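Local coordinates for protein mitomycin biosynthesis 6-O-methyltransferase (Streptomyces lavendulae, PDB 3GWZ) that transfers the methyl group of S-adenosyl-L-methionine to the 6-hydroxyl of demethylated mitomycins A and B, forming their quinone methoxy group, at residues 199-211 against 261-274. Residues are numbered along the deposited sequence; the frame is centred on the assembly and turned at random.
With SAH (S-adenosyl-L-homocysteine), chain G.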
# COMPACT_ATOMS: atom_id res chain seq x y z
N ASP A 199 6.23 -27.60 22.53
CA ASP A 199 7.67 -27.79 22.61
C ASP A 199 8.16 -28.80 21.57
O ASP A 199 8.07 -30.01 21.77
CB ASP A 199 8.05 -28.25 24.01
CG ASP A 199 9.55 -28.21 24.25
OD1 ASP A 199 10.31 -28.02 23.27
OD2 ASP A 199 9.97 -28.36 25.42
N PHE A 200 8.69 -28.29 20.46
CA PHE A 200 9.18 -29.14 19.37
C PHE A 200 10.66 -29.50 19.54
O PHE A 200 11.25 -30.09 18.64
CB PHE A 200 9.02 -28.44 18.01
CG PHE A 200 7.58 -28.24 17.58
CD1 PHE A 200 6.94 -29.19 16.80
CD2 PHE A 200 6.89 -27.08 17.92
CE1 PHE A 200 5.62 -29.00 16.40
CE2 PHE A 200 5.58 -26.89 17.52
CZ PHE A 200 4.95 -27.86 16.75
N SER A 201 11.26 -29.12 20.67
CA SER A 201 12.71 -29.22 20.83
C SER A 201 13.26 -30.65 20.71
O SER A 201 14.45 -30.85 20.43
CB SER A 201 13.17 -28.60 22.15
OG SER A 201 12.63 -29.31 23.25
N GLY A 202 12.41 -31.64 20.93
CA GLY A 202 12.85 -33.02 20.87
C GLY A 202 12.78 -33.63 19.48
O GLY A 202 13.27 -34.73 19.25
N ALA A 203 12.17 -32.91 18.55
CA ALA A 203 11.96 -33.46 17.21
C ALA A 203 13.08 -33.09 16.26
O ALA A 203 13.54 -31.95 16.24
CB ALA A 203 10.61 -33.00 16.65
N ALA A 204 13.51 -34.06 15.46
CA ALA A 204 14.45 -33.79 14.38
C ALA A 204 13.73 -33.52 13.06
O ALA A 204 14.18 -32.72 12.25
CB ALA A 204 15.44 -34.94 14.24
N THR A 205 12.59 -34.19 12.85
CA THR A 205 11.84 -34.04 11.61
C THR A 205 10.36 -33.79 11.86
O THR A 205 9.77 -34.36 12.78
CB THR A 205 11.93 -35.29 10.73
OG1 THR A 205 11.51 -36.42 11.49
CG2 THR A 205 13.37 -35.50 10.22
N ALA A 206 9.77 -32.94 11.02
CA ALA A 206 8.35 -32.62 11.09
C ALA A 206 7.72 -32.69 9.69
O ALA A 206 8.37 -32.38 8.69
CB ALA A 206 8.15 -31.24 11.68
N VAL A 207 6.47 -33.11 9.63
CA VAL A 207 5.76 -33.13 8.36
C VAL A 207 4.42 -32.40 8.51
O VAL A 207 3.63 -32.73 9.40
CB VAL A 207 5.49 -34.56 7.88
CG1 VAL A 207 4.58 -34.55 6.67
CG2 VAL A 207 6.81 -35.29 7.57
N ASP A 208 4.17 -31.40 7.67
CA ASP A 208 2.88 -30.71 7.70
C ASP A 208 2.00 -31.20 6.57
O ASP A 208 2.27 -30.95 5.39
CB ASP A 208 3.03 -29.18 7.61
CG ASP A 208 1.74 -28.46 8.01
OD1 ASP A 208 0.75 -29.14 8.32
OD2 ASP A 208 1.72 -27.21 8.02
N ILE A 209 0.93 -31.88 6.95
CA ILE A 209 0.04 -32.52 6.01
C ILE A 209 -1.06 -31.56 5.56
O ILE A 209 -1.85 -31.12 6.38
CB ILE A 209 -0.61 -33.75 6.65
CG1 ILE A 209 0.46 -34.68 7.22
CG2 ILE A 209 -1.50 -34.47 5.64
CD1 ILE A 209 -0.06 -35.59 8.31
N GLY A 210 -1.11 -31.26 4.27
CA GLY A 210 -2.06 -30.27 3.77
C GLY A 210 -1.76 -28.90 4.37
O GLY A 210 -2.66 -28.18 4.81
N GLY A 211 -0.47 -28.54 4.36
CA GLY A 211 0.02 -27.37 5.06
C GLY A 211 -0.21 -26.01 4.40
O GLY A 211 0.37 -25.01 4.85
N PHE A 261 -2.88 -36.49 0.28
CA PHE A 261 -2.82 -37.15 1.59
C PHE A 261 -3.74 -38.37 1.74
O PHE A 261 -3.69 -39.07 2.76
CB PHE A 261 -2.95 -36.15 2.77
CG PHE A 261 -4.16 -35.24 2.69
CD1 PHE A 261 -5.43 -35.74 2.53
CD2 PHE A 261 -4.00 -33.86 2.82
CE1 PHE A 261 -6.54 -34.90 2.47
CE2 PHE A 261 -5.11 -33.01 2.77
CZ PHE A 261 -6.37 -33.53 2.59
N PHE A 262 -4.55 -38.64 0.73
CA PHE A 262 -5.32 -39.89 0.73
C PHE A 262 -4.47 -41.05 0.21
O PHE A 262 -4.84 -42.22 0.36
CB PHE A 262 -6.58 -39.78 -0.12
CG PHE A 262 -7.65 -38.94 0.50
CD1 PHE A 262 -8.37 -39.41 1.59
CD2 PHE A 262 -7.96 -37.69 -0.02
CE1 PHE A 262 -9.37 -38.62 2.16
CE2 PHE A 262 -8.95 -36.91 0.54
CZ PHE A 262 -9.66 -37.38 1.63
N GLU A 263 -3.34 -40.72 -0.41
CA GLU A 263 -2.49 -41.73 -1.03
C GLU A 263 -1.12 -41.78 -0.37
O GLU A 263 -0.50 -42.84 -0.31
CB GLU A 263 -2.33 -41.44 -2.52
CG GLU A 263 -3.64 -41.47 -3.31
CD GLU A 263 -4.48 -42.72 -3.06
OE1 GLU A 263 -3.90 -43.81 -2.84
OE2 GLU A 263 -5.72 -42.61 -3.09
N THR A 264 -0.65 -40.64 0.12
CA THR A 264 0.73 -40.51 0.58
C THR A 264 0.88 -39.74 1.88
O THR A 264 0.35 -38.63 2.02
CB THR A 264 1.59 -39.81 -0.49
OG1 THR A 264 1.46 -40.50 -1.73
CG2 THR A 264 3.05 -39.77 -0.07
N ILE A 265 1.62 -40.32 2.82
CA ILE A 265 2.12 -39.59 3.99
C ILE A 265 3.57 -40.02 4.19
O ILE A 265 3.83 -41.20 4.36
CB ILE A 265 1.35 -39.95 5.27
CG1 ILE A 265 -0.14 -39.60 5.13
CG2 ILE A 265 1.94 -39.22 6.47
CD1 ILE A 265 -0.43 -38.11 5.15
N PRO A 266 4.51 -39.06 4.16
CA PRO A 266 5.93 -39.41 4.34
C PRO A 266 6.15 -40.22 5.60
O PRO A 266 5.67 -39.85 6.68
CB PRO A 266 6.61 -38.05 4.47
CG PRO A 266 5.72 -37.12 3.72
CD PRO A 266 4.32 -37.62 3.92
N ASP A 267 6.89 -41.31 5.47
CA ASP A 267 7.07 -42.25 6.57
C ASP A 267 8.17 -41.83 7.56
O ASP A 267 9.20 -41.26 7.17
CB ASP A 267 7.35 -43.64 6.00
CG ASP A 267 7.61 -44.67 7.07
OD1 ASP A 267 6.66 -45.02 7.81
OD2 ASP A 267 8.76 -45.13 7.18
N GLY A 268 7.93 -42.11 8.83
CA GLY A 268 8.97 -42.04 9.85
C GLY A 268 9.43 -40.68 10.36
O GLY A 268 10.57 -40.55 10.78
N ALA A 269 8.57 -39.67 10.33
CA ALA A 269 8.93 -38.39 10.94
C ALA A 269 8.64 -38.39 12.44
O ALA A 269 7.83 -39.18 12.91
CB ALA A 269 8.18 -37.23 10.26
N ASP A 270 9.30 -37.50 13.18
CA ASP A 270 9.06 -37.36 14.61
C ASP A 270 7.72 -36.71 14.94
O ASP A 270 7.03 -37.10 15.89
CB ASP A 270 10.19 -36.53 15.25
CG ASP A 270 11.53 -37.24 15.21
OD1 ASP A 270 11.54 -38.49 15.27
OD2 ASP A 270 12.57 -36.56 15.13
N VAL A 271 7.33 -35.70 14.18
CA VAL A 271 6.07 -35.04 14.45
C VAL A 271 5.31 -34.77 13.16
O VAL A 271 5.89 -34.29 12.17
CB VAL A 271 6.26 -33.74 15.29
CG1 VAL A 271 7.17 -32.76 14.55
CG2 VAL A 271 4.92 -33.09 15.62
N TYR A 272 4.03 -35.11 13.15
CA TYR A 272 3.16 -34.80 12.03
C TYR A 272 2.19 -33.70 12.46
O TYR A 272 1.71 -33.70 13.60
CB TYR A 272 2.39 -36.04 11.59
CG TYR A 272 3.30 -37.08 10.97
CD1 TYR A 272 3.47 -37.14 9.60
CD2 TYR A 272 4.01 -37.97 11.77
CE1 TYR A 272 4.33 -38.07 9.03
CE2 TYR A 272 4.87 -38.91 11.21
CZ TYR A 272 5.02 -38.95 9.84
OH TYR A 272 5.87 -39.88 9.27
N LEU A 273 1.92 -32.77 11.56
CA LEU A 273 1.00 -31.68 11.87
C LEU A 273 -0.10 -31.67 10.83
O LEU A 273 0.16 -31.91 9.65
CB LEU A 273 1.73 -30.34 11.88
CG LEU A 273 2.80 -30.12 12.96
CD1 LEU A 273 4.09 -30.80 12.56
CD2 LEU A 273 3.04 -28.64 13.17
N ILE A 274 -1.33 -31.42 11.26
CA ILE A 274 -2.47 -31.35 10.35
C ILE A 274 -3.45 -30.30 10.88
O ILE A 274 -4.17 -30.53 11.84
CB ILE A 274 -3.11 -32.75 10.14
CG1 ILE A 274 -4.17 -32.71 9.03
CG2 ILE A 274 -3.70 -33.31 11.44
CD1 ILE A 274 -4.53 -34.11 8.49
N SAH G . -3.01 -26.33 6.79
CA SAH G . -3.26 -25.04 6.06
CB SAH G . -4.38 -25.14 5.00
CG SAH G . -5.77 -25.56 5.51
SD SAH G . -6.99 -25.50 4.20
C SAH G . -3.60 -23.97 7.05
O SAH G . -3.54 -22.78 6.71
OXT SAH G . -3.93 -24.25 8.21
C5' SAH G . -7.02 -27.21 3.73
C4' SAH G . -5.90 -27.61 2.74
O4' SAH G . -5.99 -28.99 2.31
C3' SAH G . -5.83 -26.79 1.44
O3' SAH G . -4.60 -26.05 1.42
C2' SAH G . -5.82 -27.82 0.30
O2' SAH G . -4.87 -27.53 -0.73
C1' SAH G . -5.39 -29.08 1.00
N9 SAH G . -5.87 -30.34 0.39
C8 SAH G . -7.15 -30.62 0.04
N7 SAH G . -7.23 -31.88 -0.46
C5 SAH G . -5.98 -32.41 -0.42
C6 SAH G . -5.37 -33.70 -0.78
N6 SAH G . -6.15 -34.68 -1.30
N1 SAH G . -4.03 -33.85 -0.59
C2 SAH G . -3.27 -32.87 -0.07
N3 SAH G . -3.77 -31.67 0.28
C4 SAH G . -5.09 -31.39 0.14
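Phe261 touches Ile209 with its CB, 3.6 Å from Ile209 CG2, while its ring lies over the adenine of SAH; a chi1 of 52°, with CG between the backbone N and the carbonyl carbon, brings the ring over the base. Its backbone N bonds to SAH N1 (3.0 Å), so one residue grips the adenine by its face and by a ring nitrogen. The Ile265 side chain crosses that of Ile209 at about a right angle, bringing its CD1 to Ile209 CG2, and the Pro266 ring meets Val207 CG1. Ala269 CB packs on Val207 CG2 at 3.6 Å. Asp270 then pins the start of strand 205-209. Its OD2 accepts from Ala204 N through the anti lone pair (2.7 Å) and from Thr205 N, which sits above the carboxylate plane; its N donates to Thr205 OG1, and OD1 has a salt bridge to Lys298. From Val271 onward the strands run parallel: Val207 N bonds to Val271 O, Leu273 N to Val207 O, and Ile209 N to Leu273 O (2.8 Å, 171° at the hydrogen). Val271 CG1 presses tightly on Ala206 CB at 3.4 Å. Tyr272 lies alongside Val207, and its hydroxyl, donating to Pro266 O and accepting from Ala269 N, ties down the loop 266-269. On the face carrying Ala206, Asp208 and Val271, Leu273 CD2 meets the Phe200 ring obliquely. Ile274 CD1 comes last, beside Ile209 CG2. Beyond the paired strand, Gly210 O accepts a hydrogen bond from SAH N (2.7 Å). The two segments thus exemplify the class I methyltransferase fold: a Rossmann-like sheet whose central parallel strands carry cofactor-binding loops at their C-terminal ends.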